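Local atomic coordinates of tryptophan--tRNA ligase (Pyrococcus horikoshii, PDB entry 3JXE), a protein that catalyses the ATP-dependent attachment of L-tryptophan to tRNA(Trp), releasing AMP and diphosphate, through a tryptophanyl-adenylate intermediate. Residues G84-G89 with I263-S268; N136-I141 with K356-V361; K275-T280 with C335-I340; I309-D314 with S341-F346. One frame throughout, in Å; residues are numbered along the deposited sequence.

Contact 1: G84-G89 with I263-S268. With TYM (tryptophanyl-5'AMP), chain E; SO4 (sulfate ion), chain F.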
# COMPACT_ATOMS: atom_id res chain seq x y z
N GLY B 84 -12.66 17.04 -3.92
CA GLY B 84 -13.34 18.28 -3.55
C GLY B 84 -14.79 18.01 -3.20
O GLY B 84 -15.12 16.92 -2.72
N PRO B 85 -15.68 18.99 -3.43
CA PRO B 85 -17.09 18.80 -3.13
C PRO B 85 -17.73 17.82 -4.11
O PRO B 85 -17.31 17.76 -5.26
CB PRO B 85 -17.70 20.20 -3.32
CG PRO B 85 -16.55 21.14 -3.49
CD PRO B 85 -15.41 20.33 -4.00
N MET B 86 -18.71 17.07 -3.64
CA MET B 86 -19.44 16.13 -4.49
C MET B 86 -20.55 16.84 -5.25
O MET B 86 -21.25 17.69 -4.69
CB MET B 86 -20.03 14.99 -3.66
CG MET B 86 -19.01 13.97 -3.19
SD MET B 86 -19.72 12.65 -2.18
CE MET B 86 -20.66 11.72 -3.39
N HIS B 87 -20.69 16.51 -6.53
CA HIS B 87 -21.82 17.01 -7.32
C HIS B 87 -22.89 15.93 -7.51
O HIS B 87 -22.76 14.82 -7.00
CB HIS B 87 -21.36 17.61 -8.66
CG HIS B 87 -20.63 16.66 -9.55
ND1 HIS B 87 -21.22 15.51 -10.06
CD2 HIS B 87 -19.38 16.69 -10.06
CE1 HIS B 87 -20.35 14.88 -10.82
NE2 HIS B 87 -19.22 15.57 -10.84
N ILE B 88 -23.95 16.28 -8.25
CA ILE B 88 -25.11 15.40 -8.40
C ILE B 88 -24.85 14.09 -9.14
O ILE B 88 -25.50 13.08 -8.86
CB ILE B 88 -26.34 16.19 -8.95
CG1 ILE B 88 -27.36 16.38 -7.83
CG2 ILE B 88 -26.98 15.48 -10.15
CD1 ILE B 88 -28.20 17.62 -7.97
N GLY B 89 -23.88 14.11 -10.05
CA GLY B 89 -23.44 12.90 -10.76
C GLY B 89 -22.83 11.87 -9.82
O GLY B 89 -23.11 10.68 -9.94
N ILE B 263 -23.91 21.04 -10.52
CA ILE B 263 -24.74 21.23 -9.33
C ILE B 263 -24.17 20.41 -8.19
O ILE B 263 -24.31 19.18 -8.15
CB ILE B 263 -26.23 20.84 -9.58
CG1 ILE B 263 -26.80 21.55 -10.81
CG2 ILE B 263 -27.08 21.10 -8.33
CD1 ILE B 263 -26.85 23.08 -10.73
N TYR B 264 -23.50 21.09 -7.26
CA TYR B 264 -22.93 20.45 -6.09
C TYR B 264 -24.01 20.12 -5.07
O TYR B 264 -25.00 20.85 -4.95
CB TYR B 264 -21.86 21.34 -5.46
CG TYR B 264 -20.65 21.55 -6.33
CD1 TYR B 264 -20.55 22.67 -7.16
CD2 TYR B 264 -19.60 20.64 -6.32
CE1 TYR B 264 -19.43 22.86 -7.97
CE2 TYR B 264 -18.48 20.82 -7.12
CZ TYR B 264 -18.40 21.93 -7.95
OH TYR B 264 -17.29 22.11 -8.74
N LEU B 265 -23.81 19.03 -4.33
CA LEU B 265 -24.75 18.61 -3.29
C LEU B 265 -24.82 19.64 -2.15
O LEU B 265 -25.74 19.61 -1.33
CB LEU B 265 -24.35 17.24 -2.73
CG LEU B 265 -24.31 16.06 -3.70
CD1 LEU B 265 -23.78 14.84 -2.99
CD2 LEU B 265 -25.67 15.78 -4.32
N THR B 266 -23.84 20.54 -2.14
CA THR B 266 -23.71 21.54 -1.10
C THR B 266 -24.19 22.93 -1.56
O THR B 266 -24.22 23.88 -0.77
CB THR B 266 -22.25 21.59 -0.58
OG1 THR B 266 -22.22 22.22 0.71
CG2 THR B 266 -21.32 22.34 -1.55
N ASP B 267 -24.58 23.04 -2.83
CA ASP B 267 -25.05 24.30 -3.43
C ASP B 267 -26.32 24.84 -2.77
O ASP B 267 -27.25 24.09 -2.47
CB ASP B 267 -25.30 24.13 -4.93
CG ASP B 267 -24.07 24.39 -5.78
OD1 ASP B 267 -23.06 24.91 -5.25
OD2 ASP B 267 -24.12 24.10 -6.99
N SER B 268 -26.35 26.16 -2.57
CA SER B 268 -27.51 26.85 -2.03
C SER B 268 -28.61 27.01 -3.09
O SER B 268 -28.35 26.83 -4.28
CB SER B 268 -27.10 28.22 -1.47
OG SER B 268 -26.82 29.14 -2.52
P TYM E . -15.27 9.48 -8.32
O1P TYM E . -15.06 10.03 -6.96
O2P TYM E . -14.69 10.18 -9.49
O5' TYM E . -16.86 9.35 -8.58
C5' TYM E . -17.68 8.67 -7.63
C4' TYM E . -18.85 7.95 -8.31
O4' TYM E . -19.54 8.89 -9.19
C1' TYM E . -19.59 8.33 -10.53
N9 TYM E . -19.58 9.51 -11.44
C4 TYM E . -20.60 9.94 -12.18
N3 TYM E . -21.86 9.48 -12.37
C2 TYM E . -22.69 10.11 -13.19
N1 TYM E . -22.33 11.20 -13.85
C6 TYM E . -21.09 11.71 -13.70
N6 TYM E . -20.74 12.80 -14.37
C5 TYM E . -20.19 11.07 -12.85
N7 TYM E . -18.93 11.31 -12.50
C8 TYM E . -18.56 10.36 -11.63
C2' TYM E . -18.38 7.39 -10.60
O2' TYM E . -18.63 6.35 -11.54
C3' TYM E . -18.36 6.80 -9.20
O3' TYM E . -19.30 5.72 -9.10
NH3 TYM E . -11.64 6.15 -7.91
CA TYM E . -13.08 6.33 -7.69
CB TYM E . -13.41 6.00 -6.23
CG TYM E . -13.84 4.51 -6.05
CD2 TYM E . -14.95 3.86 -6.58
CE2 TYM E . -14.93 2.53 -6.14
CE3 TYM E . -15.98 4.30 -7.41
CD1 TYM E . -13.19 3.58 -5.31
NE1 TYM E . -13.86 2.34 -5.37
CZ2 TYM E . -15.93 1.66 -6.53
CZ3 TYM E . -16.99 3.42 -7.80
CH2 TYM E . -16.96 2.09 -7.36
C TYM E . -13.48 7.78 -7.98
O TYM E . -12.65 8.69 -7.87
OPP TYM E . -14.79 7.93 -8.34
S SO4 F . -15.31 14.95 -11.26
O1 SO4 F . -14.47 14.92 -12.46
O2 SO4 F . -16.70 14.74 -11.65
O3 SO4 F . -14.91 13.89 -10.34
O4 SO4 F . -15.16 16.24 -10.60
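His87 and Tyr264 sit opposite each other as a single antiparallel, non-hydrogen-bonded pair, their CA atoms 3.8 Å apart. The backbone bonds lie on the residues flanking them: Leu265 N donates to Met86 O over 2.9 Å, nearly straight at 169°, and Ile88 N donates to Ile263 O. Beyond this bridge the 263-268 segment folds into a type I turn from Tyr264 to Asp267, and Tyr264 N is held by Asp267 OD2, which it meets from above the carboxylate plane. The side chains close round the bridge. Pro85, with its rigid ring, lays CB against CD2 of the Tyr264 ring at 3.6 Å. Ile88 and Ile263 run side by side, CD1 of the first touching CG2 of the second at 3.7 Å, while Leu265 spreads its two methyls, CD1 to Met86 CB and CD2 to Ile88 CG1. His87 takes the crowded position, CG between backbone N and carbonyl carbon (chi1 60°), and its ring leads away from Tyr264. ND1 then caps the helix start through a weak bond from Gly89 N, and NE2 donates to O2 of the bound sulfate ion at 2.8 Å. Gly89 suits its place because a side chain there would run into the adenine of tryptophanyl-5'AMP. This is the HIGH signature of class I synthetases, here tied to the loop that follows the KMSKS region; His90 and Ser255 also grip the sulfate. Helix 126-141 lies against Pro85 and Met86, and helix 332-367 against Ile88, Ile263 and Leu265.

Contact 2: N136-I141 with K356-V361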
# COMPACT_ATOMS: atom_id res chain seq x y z
N ASN B 136 -17.32 14.46 2.21
CA ASN B 136 -18.00 13.53 1.31
C ASN B 136 -18.79 12.45 2.05
O ASN B 136 -19.86 12.05 1.60
CB ASN B 136 -17.01 12.89 0.34
CG ASN B 136 -16.47 13.88 -0.71
OD1 ASN B 136 -15.66 13.51 -1.55
ND2 ASN B 136 -16.92 15.13 -0.65
N ILE B 137 -18.24 11.99 3.19
CA ILE B 137 -18.92 11.00 4.04
C ILE B 137 -20.31 11.51 4.44
O ILE B 137 -21.29 10.76 4.37
CB ILE B 137 -18.12 10.67 5.34
CG1 ILE B 137 -16.63 10.42 5.07
CG2 ILE B 137 -18.75 9.50 6.10
CD1 ILE B 137 -16.31 9.12 4.37
N LEU B 138 -20.38 12.78 4.86
CA LEU B 138 -21.64 13.41 5.27
C LEU B 138 -22.70 13.32 4.17
O LEU B 138 -23.84 12.97 4.44
CB LEU B 138 -21.42 14.87 5.68
CG LEU B 138 -20.39 15.20 6.77
CD1 LEU B 138 -20.21 16.71 6.91
CD2 LEU B 138 -20.75 14.59 8.12
N ASP B 139 -22.30 13.62 2.94
CA ASP B 139 -23.18 13.51 1.78
C ASP B 139 -23.62 12.07 1.53
O ASP B 139 -24.78 11.82 1.19
CB ASP B 139 -22.50 14.05 0.53
CG ASP B 139 -22.34 15.55 0.56
OD1 ASP B 139 -21.19 16.02 0.75
OD2 ASP B 139 -23.36 16.26 0.41
N ILE B 140 -22.69 11.14 1.69
CA ILE B 140 -22.95 9.72 1.46
C ILE B 140 -23.87 9.14 2.54
O ILE B 140 -24.80 8.39 2.22
CB ILE B 140 -21.62 8.91 1.34
CG1 ILE B 140 -20.87 9.34 0.07
CG2 ILE B 140 -21.89 7.41 1.30
CD1 ILE B 140 -19.39 9.01 0.09
N ILE B 141 -23.63 9.51 3.80
CA ILE B 141 -24.50 9.09 4.90
C ILE B 141 -25.90 9.70 4.76
O ILE B 141 -26.89 9.07 5.14
CB ILE B 141 -23.88 9.43 6.29
CG1 ILE B 141 -22.59 8.64 6.51
CG2 ILE B 141 -24.88 9.13 7.42
CD1 ILE B 141 -21.88 8.95 7.80
N LYS B 356 -27.91 15.99 9.92
CA LYS B 356 -28.21 14.86 10.79
C LYS B 356 -27.17 13.75 10.65
O LYS B 356 -26.97 12.94 11.57
CB LYS B 356 -29.60 14.30 10.50
CG LYS B 356 -30.75 15.17 11.01
CD LYS B 356 -32.09 14.46 10.82
CE LYS B 356 -33.22 15.24 11.49
NZ LYS B 356 -34.50 14.48 11.47
N ALA B 357 -26.51 13.72 9.49
CA ALA B 357 -25.49 12.72 9.17
C ALA B 357 -24.23 12.86 10.01
O ALA B 357 -23.50 11.88 10.20
CB ALA B 357 -25.15 12.78 7.69
N GLU B 358 -23.97 14.07 10.50
CA GLU B 358 -22.78 14.37 11.30
C GLU B 358 -22.70 13.52 12.56
O GLU B 358 -21.61 13.26 13.07
CB GLU B 358 -22.76 15.86 11.68
CG GLU B 358 -22.78 16.81 10.50
CD GLU B 358 -22.75 18.27 10.92
OE1 GLU B 358 -21.79 18.69 11.60
OE2 GLU B 358 -23.70 19.01 10.56
N LYS B 359 -23.86 13.10 13.05
CA LYS B 359 -23.97 12.30 14.27
C LYS B 359 -23.71 10.82 14.00
O LYS B 359 -23.22 10.10 14.86
CB LYS B 359 -25.35 12.48 14.90
CG LYS B 359 -25.68 13.92 15.29
CD LYS B 359 -27.18 14.14 15.43
CE LYS B 359 -27.50 15.61 15.67
NZ LYS B 359 -28.98 15.86 15.66
N LEU B 360 -24.05 10.38 12.78
CA LEU B 360 -23.98 8.96 12.41
C LEU B 360 -22.60 8.51 11.90
O LEU B 360 -22.41 7.32 11.63
CB LEU B 360 -25.05 8.63 11.37
CG LEU B 360 -26.52 8.68 11.79
CD1 LEU B 360 -27.42 8.71 10.57
CD2 LEU B 360 -26.89 7.51 12.71
N VAL B 361 -21.66 9.45 11.78
CA VAL B 361 -20.34 9.17 11.21
C VAL B 361 -19.59 8.07 11.96
O VAL B 361 -19.11 7.11 11.35
CB VAL B 361 -19.47 10.45 11.11
CG1 VAL B 361 -18.03 10.11 10.72
CG2 VAL B 361 -20.06 11.42 10.10
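Ile141 and Leu138, one helical turn apart on helix 126-141, meet Ala357, Leu360 and Val361 on helix 332-367. The short axes pass 8.6 Å apart at 104°, so the helices touch over a small patch. Ile141 uses both its branches. CG1 stands anti to the carbonyl carbon (chi1 -64°), which leaves CG2 anti to the backbone N; CG2 rests on Ala357 CB at 3.7 Å and also reaches Leu360 CB. With chi2 extended, Ile141 CD1 runs on to Val361, 3.8 Å from Val361 CG2, the two side chains crossing at about a right angle. Val361 turns CG1 anti to its own backbone N, and it is the other methyl, CG2, that is shared between Ile141 CD1 and Leu138 CD2. Leu138 starts out alongside the neighbouring helix, but its CD2 ends nearer, 3.8 Å from Glu358 CA and against the aliphatic CG of that glutamate. The small Ala357 suits the place: its CB points toward helix 126-141 and lies against Leu138 O and Ile141 CG2, where a longer chain would probably be hard to fit. An alanine in place of Ile141 would probably leave Val361 CG2 with Leu138 CD2 as its remaining partner in this cluster and open a gap beside Leu360. The side-chain contacts across it are made by carbon atoms, but Asp139 on the same helix forms a salt bridge with Arg354 and a hydrogen bond with His350, both of helix 332-367. Behind the contact, Ile137 and Ile141 pack on Ile152, so helix 126-141 is wedged between the long helix and strand 150-154, an outermost strand of the mixed sheet.

Contact 3: K275-T280 with C335-I340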
# COMPACT_ATOMS: atom_id res chain seq x y z
N LYS B 275 -26.93 29.52 -11.63
CA LYS B 275 -26.30 28.60 -12.59
C LYS B 275 -27.21 28.25 -13.77
O LYS B 275 -26.74 28.16 -14.91
CB LYS B 275 -25.82 27.33 -11.89
CG LYS B 275 -24.51 27.49 -11.16
CD LYS B 275 -24.13 26.24 -10.39
CE LYS B 275 -22.93 26.50 -9.49
NZ LYS B 275 -22.50 25.29 -8.75
N VAL B 276 -28.50 28.08 -13.50
CA VAL B 276 -29.47 27.73 -14.55
C VAL B 276 -29.92 28.97 -15.33
O VAL B 276 -29.84 28.98 -16.56
CB VAL B 276 -30.67 26.95 -13.97
CG1 VAL B 276 -31.68 26.61 -15.07
CG2 VAL B 276 -30.21 25.67 -13.29
N TRP B 277 -30.39 30.00 -14.62
CA TRP B 277 -30.86 31.25 -15.24
C TRP B 277 -29.83 31.90 -16.17
O TRP B 277 -30.18 32.41 -17.24
CB TRP B 277 -31.21 32.30 -14.17
CG TRP B 277 -32.42 32.07 -13.27
CD1 TRP B 277 -32.52 32.45 -11.95
CD2 TRP B 277 -33.68 31.47 -13.61
NE1 TRP B 277 -33.75 32.11 -11.45
CE2 TRP B 277 -34.48 31.51 -12.44
CE3 TRP B 277 -34.20 30.90 -14.77
CZ2 TRP B 277 -35.79 31.00 -12.41
CZ3 TRP B 277 -35.50 30.39 -14.74
CH2 TRP B 277 -36.27 30.44 -13.57
N LYS B 278 -28.56 31.88 -15.75
CA LYS B 278 -27.48 32.69 -16.32
C LYS B 278 -27.13 32.40 -17.78
O LYS B 278 -26.73 33.31 -18.51
CB LYS B 278 -26.22 32.56 -15.47
CG LYS B 278 -25.26 33.75 -15.54
CD LYS B 278 -24.07 33.56 -14.59
CE LYS B 278 -24.46 33.76 -13.13
NZ LYS B 278 -23.39 33.32 -12.19
N PHE B 279 -27.25 31.15 -18.20
CA PHE B 279 -26.80 30.76 -19.53
C PHE B 279 -27.92 30.40 -20.50
O PHE B 279 -28.95 29.85 -20.10
CB PHE B 279 -25.75 29.64 -19.45
CG PHE B 279 -24.37 30.14 -19.13
CD1 PHE B 279 -23.97 30.31 -17.80
CD2 PHE B 279 -23.47 30.46 -20.14
CE1 PHE B 279 -22.69 30.78 -17.49
CE2 PHE B 279 -22.19 30.93 -19.85
CZ PHE B 279 -21.80 31.09 -18.52
N THR B 280 -27.69 30.72 -21.77
CA THR B 280 -28.67 30.55 -22.86
C THR B 280 -29.12 29.10 -23.07
O THR B 280 -30.29 28.85 -23.39
CB THR B 280 -28.12 31.11 -24.20
OG1 THR B 280 -26.86 30.51 -24.50
CG2 THR B 280 -27.94 32.62 -24.13
N CYS B 335 -39.76 25.95 -18.16
CA CYS B 335 -39.02 24.68 -18.05
C CYS B 335 -37.82 24.79 -17.11
O CYS B 335 -37.58 23.89 -16.30
CB CYS B 335 -38.55 24.21 -19.42
SG CYS B 335 -39.88 23.98 -20.62
N LYS B 336 -37.09 25.90 -17.21
CA LYS B 336 -35.95 26.17 -16.34
C LYS B 336 -36.39 26.38 -14.90
O LYS B 336 -35.73 25.91 -13.97
CB LYS B 336 -35.16 27.38 -16.85
CG LYS B 336 -34.47 27.14 -18.19
CD LYS B 336 -33.93 28.43 -18.80
CE LYS B 336 -32.56 28.78 -18.24
NZ LYS B 336 -31.98 29.98 -18.91
N ARG B 337 -37.52 27.07 -14.72
CA ARG B 337 -38.12 27.28 -13.40
C ARG B 337 -38.61 25.96 -12.80
O ARG B 337 -38.51 25.75 -11.59
CB ARG B 337 -39.28 28.29 -13.51
CG ARG B 337 -39.97 28.65 -12.20
CD ARG B 337 -40.63 30.03 -12.26
NE ARG B 337 -41.43 30.25 -13.47
CZ ARG B 337 -41.04 30.97 -14.52
NH1 ARG B 337 -39.85 31.56 -14.52
NH2 ARG B 337 -41.84 31.11 -15.56
N TYR B 338 -39.12 25.08 -13.66
CA TYR B 338 -39.56 23.75 -13.26
C TYR B 338 -38.39 22.86 -12.85
O TYR B 338 -38.50 22.08 -11.90
CB TYR B 338 -40.40 23.12 -14.38
CG TYR B 338 -40.64 21.63 -14.23
CD1 TYR B 338 -41.38 21.12 -13.16
CD2 TYR B 338 -40.15 20.73 -15.18
CE1 TYR B 338 -41.61 19.75 -13.03
CE2 TYR B 338 -40.37 19.37 -15.06
CZ TYR B 338 -41.10 18.89 -13.99
OH TYR B 338 -41.32 17.53 -13.88
N LEU B 339 -37.28 22.98 -13.58
CA LEU B 339 -36.06 22.24 -13.26
C LEU B 339 -35.45 22.70 -11.93
O LEU B 339 -35.13 21.87 -11.08
CB LEU B 339 -35.03 22.36 -14.39
CG LEU B 339 -33.62 21.78 -14.19
CD1 LEU B 339 -33.65 20.26 -14.06
CD2 LEU B 339 -32.71 22.20 -15.33
N ILE B 340 -35.31 24.01 -11.77
CA ILE B 340 -34.72 24.61 -10.57
C ILE B 340 -35.45 24.17 -9.30
O ILE B 340 -34.81 23.80 -8.32
CB ILE B 340 -34.68 26.16 -10.67
CG1 ILE B 340 -33.63 26.60 -11.68
CG2 ILE B 340 -34.38 26.79 -9.31
CD1 ILE B 340 -33.77 28.03 -12.15
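Trp277 and Lys336 owe their meeting to their torsions. Trp277 CB points away from the other helix, but CG is set beside the backbone N (chi1 -68°), and the indole ends up lying across residues 336 to 340. Lys336 starts toward the partner and bends at chi3 (84°), which brings CE alongside Val276 O. Its NZ then donates to Phe279 O at 3.3 Å, tilted from the carbonyl plane, and more weakly to Trp277 O. A lysine suits this spot: its amino group gathers carbonyl oxygens where helix 269-277 runs out, an end whose partial negative charge would favour a cation. The apolar half of the contact centres on Ile340. CD1 stands over the middle of the Trp277 six-membered ring, 3.5 Å from the centroid and 8° off the normal, a CH-pi contact made with the side chains at about a right angle. The same isoleucine slides past Val276 in the opposite direction, Val276 CB lying 3.8 Å from Ile340 CD1. At the far rim of the indole, CZ3 meets Lys336 CB, and CH2 touches Arg337 CB at 3.7 Å. A broad, largely apolar indole can thus span a whole helical turn at the protein surface. Ile340 also packs on Val272 and Glu273, about one turn earlier in helix 269-277, while Leu339, the residue before it in helix 332-367, turns to Val303 and Leu307 of helix 301-311.

Contact 4: I309-D314 with S341-F346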
# COMPACT_ATOMS: atom_id res chain seq x y z
N ILE B 309 -33.30 11.42 -15.65
CA ILE B 309 -32.36 10.52 -14.98
C ILE B 309 -32.36 10.59 -13.45
O ILE B 309 -31.88 9.66 -12.80
CB ILE B 309 -30.91 10.67 -15.54
CG1 ILE B 309 -30.32 12.04 -15.20
CG2 ILE B 309 -30.89 10.39 -17.05
CD1 ILE B 309 -28.86 12.20 -15.59
N PHE B 310 -32.89 11.67 -12.87
CA PHE B 310 -32.83 11.83 -11.41
C PHE B 310 -33.99 12.58 -10.74
O PHE B 310 -34.40 12.21 -9.64
CB PHE B 310 -31.49 12.47 -11.01
CG PHE B 310 -31.18 12.35 -9.54
CD1 PHE B 310 -30.98 11.10 -8.96
CD2 PHE B 310 -31.07 13.49 -8.75
CE1 PHE B 310 -30.69 10.99 -7.60
CE2 PHE B 310 -30.78 13.38 -7.39
CZ PHE B 310 -30.58 12.13 -6.82
N PHE B 311 -34.52 13.61 -11.39
CA PHE B 311 -35.40 14.57 -10.70
C PHE B 311 -36.92 14.30 -10.73
O PHE B 311 -37.56 14.33 -9.68
CB PHE B 311 -35.07 16.00 -11.11
CG PHE B 311 -33.71 16.45 -10.68
CD1 PHE B 311 -33.44 16.71 -9.34
CD2 PHE B 311 -32.68 16.59 -11.61
CE1 PHE B 311 -32.17 17.11 -8.93
CE2 PHE B 311 -31.41 16.99 -11.21
CZ PHE B 311 -31.16 17.25 -9.87
N GLU B 312 -37.48 14.07 -11.92
CA GLU B 312 -38.91 13.80 -12.02
C GLU B 312 -39.24 12.32 -11.84
O GLU B 312 -38.98 11.50 -12.73
CB GLU B 312 -39.50 14.36 -13.33
CG GLU B 312 -41.03 14.25 -13.43
CD GLU B 312 -41.76 14.82 -12.22
OE1 GLU B 312 -41.64 16.04 -11.96
OE2 GLU B 312 -42.45 14.05 -11.53
N GLU B 313 -39.83 11.99 -10.69
CA GLU B 313 -40.11 10.61 -10.32
C GLU B 313 -41.36 10.05 -11.02
O GLU B 313 -41.58 8.84 -11.03
CB GLU B 313 -40.26 10.50 -8.80
CG GLU B 313 -39.36 9.45 -8.13
CD GLU B 313 -39.78 8.02 -8.43
OE1 GLU B 313 -39.42 7.49 -9.50
OE2 GLU B 313 -40.46 7.41 -7.57
N ASP B 314 -42.17 10.94 -11.59
CA ASP B 314 -43.39 10.56 -12.30
C ASP B 314 -43.13 10.41 -13.79
O ASP B 314 -42.71 11.36 -14.46
CB ASP B 314 -44.48 11.61 -12.04
CG ASP B 314 -45.87 11.13 -12.43
OD1 ASP B 314 -46.14 10.95 -13.64
OD2 ASP B 314 -46.70 10.94 -11.52
N SER B 341 -36.78 24.20 -9.35
CA SER B 341 -37.62 23.82 -8.21
C SER B 341 -37.38 22.39 -7.75
O SER B 341 -37.37 22.11 -6.55
CB SER B 341 -39.10 24.04 -8.54
OG SER B 341 -39.45 23.42 -9.76
N LYS B 342 -37.19 21.48 -8.71
CA LYS B 342 -36.93 20.07 -8.42
C LYS B 342 -35.51 19.83 -7.89
O LYS B 342 -35.30 18.98 -7.02
CB LYS B 342 -37.21 19.20 -9.64
CG LYS B 342 -38.65 19.28 -10.13
CD LYS B 342 -39.22 17.91 -10.49
CE LYS B 342 -39.62 17.12 -9.24
NZ LYS B 342 -40.67 17.82 -8.44
N ILE B 343 -34.54 20.58 -8.42
CA ILE B 343 -33.17 20.55 -7.91
C ILE B 343 -33.13 21.10 -6.48
O ILE B 343 -32.44 20.56 -5.62
CB ILE B 343 -32.18 21.33 -8.81
CG1 ILE B 343 -32.14 20.73 -10.22
CG2 ILE B 343 -30.78 21.34 -8.20
CD1 ILE B 343 -31.29 21.51 -11.22
N GLN B 344 -33.89 22.17 -6.24
CA GLN B 344 -33.94 22.81 -4.92
C GLN B 344 -34.64 21.95 -3.88
O GLN B 344 -34.23 21.93 -2.72
CB GLN B 344 -34.61 24.19 -5.01
CG GLN B 344 -33.70 25.28 -5.56
CD GLN B 344 -34.43 26.58 -5.83
OE1 GLN B 344 -35.64 26.59 -6.06
NE2 GLN B 344 -33.69 27.68 -5.82
N GLU B 345 -35.69 21.23 -4.29
CA GLU B 345 -36.39 20.30 -3.41
C GLU B 345 -35.45 19.21 -2.91
O GLU B 345 -35.40 18.93 -1.71
CB GLU B 345 -37.59 19.66 -4.12
CG GLU B 345 -38.87 20.49 -4.10
CD GLU B 345 -39.90 20.00 -5.11
OE1 GLU B 345 -40.06 18.77 -5.26
OE2 GLU B 345 -40.56 20.86 -5.74
N PHE B 346 -34.71 18.61 -3.84
CA PHE B 346 -33.75 17.56 -3.52
C PHE B 346 -32.62 18.06 -2.62
O PHE B 346 -32.29 17.42 -1.62
CB PHE B 346 -33.17 16.94 -4.80
CG PHE B 346 -31.94 16.10 -4.57
CD1 PHE B 346 -30.67 16.61 -4.85
CD2 PHE B 346 -32.05 14.82 -4.05
CE1 PHE B 346 -29.53 15.84 -4.62
CE2 PHE B 346 -30.92 14.04 -3.82
CZ PHE B 346 -29.66 14.55 -4.10
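Phe310 drives the CE2-CZ edge of its ring into the face of Phe346, a T-shaped pair with centroids 4.9 Å apart and planes at 84°. CE2 stands over the centre of the Phe346 ring, so the edge of one phenyl, as the bump, abuts the flat face of the other. Phe311 is sandwiched: on one face lies Ile343 CG1, 3.9 Å from the ring centroid, and on the opposite face Phe310 CD2, each displaced toward the rim. Flat aromatics suit such slots, and the flexible Lys342 suits the rim beside them. Its chain bends so that CE comes near Phe311 O and CD lies 3.4 Å from Glu312 OE1. Lys342 NZ stays 4.1 Å from Glu312 OE1, too far for a salt bridge, and instead forms one with Glu345 OE1, whose hydrogen bond is weak; Glu312 OE1 is bonded to Tyr338 OH. An alanine in place of Phe346 would probably leave the edge of Phe310 without the face it presses on, opening a gap beside Ile88 and Leu265. Ile88, on helix 88-104, packs against Phe311 and Phe346, so three helices, 88-104, 301-311 and 332-367, share this aromatic cluster.

Overall arrangement
Helix 332-367 is the common beam: contacts 3, 4 and 2 follow one another along it. The centres of contact 3 and contact 4 are about 13 Å apart, and those of contact 2 and contact 4 about 22 Å. Contact 1, formed by the HIGH region and the loop before helix 269-277, touches all three: Lys275 bridges to Asp267, Ile88 meets Phe311, and Asn136 probably hydrogen-bonds to Gly84 O. In sequence, contact 1 closes before contacts 3 and 4 open, whereas contacts 1 and 2 interleave, as do 3 and 4. The long helix thus links helices 126-141, 269-277 and 301-311; contact 1 touches the bound adenylate, and the Phe310 side chain of contact 4 lies about 9 Å from it.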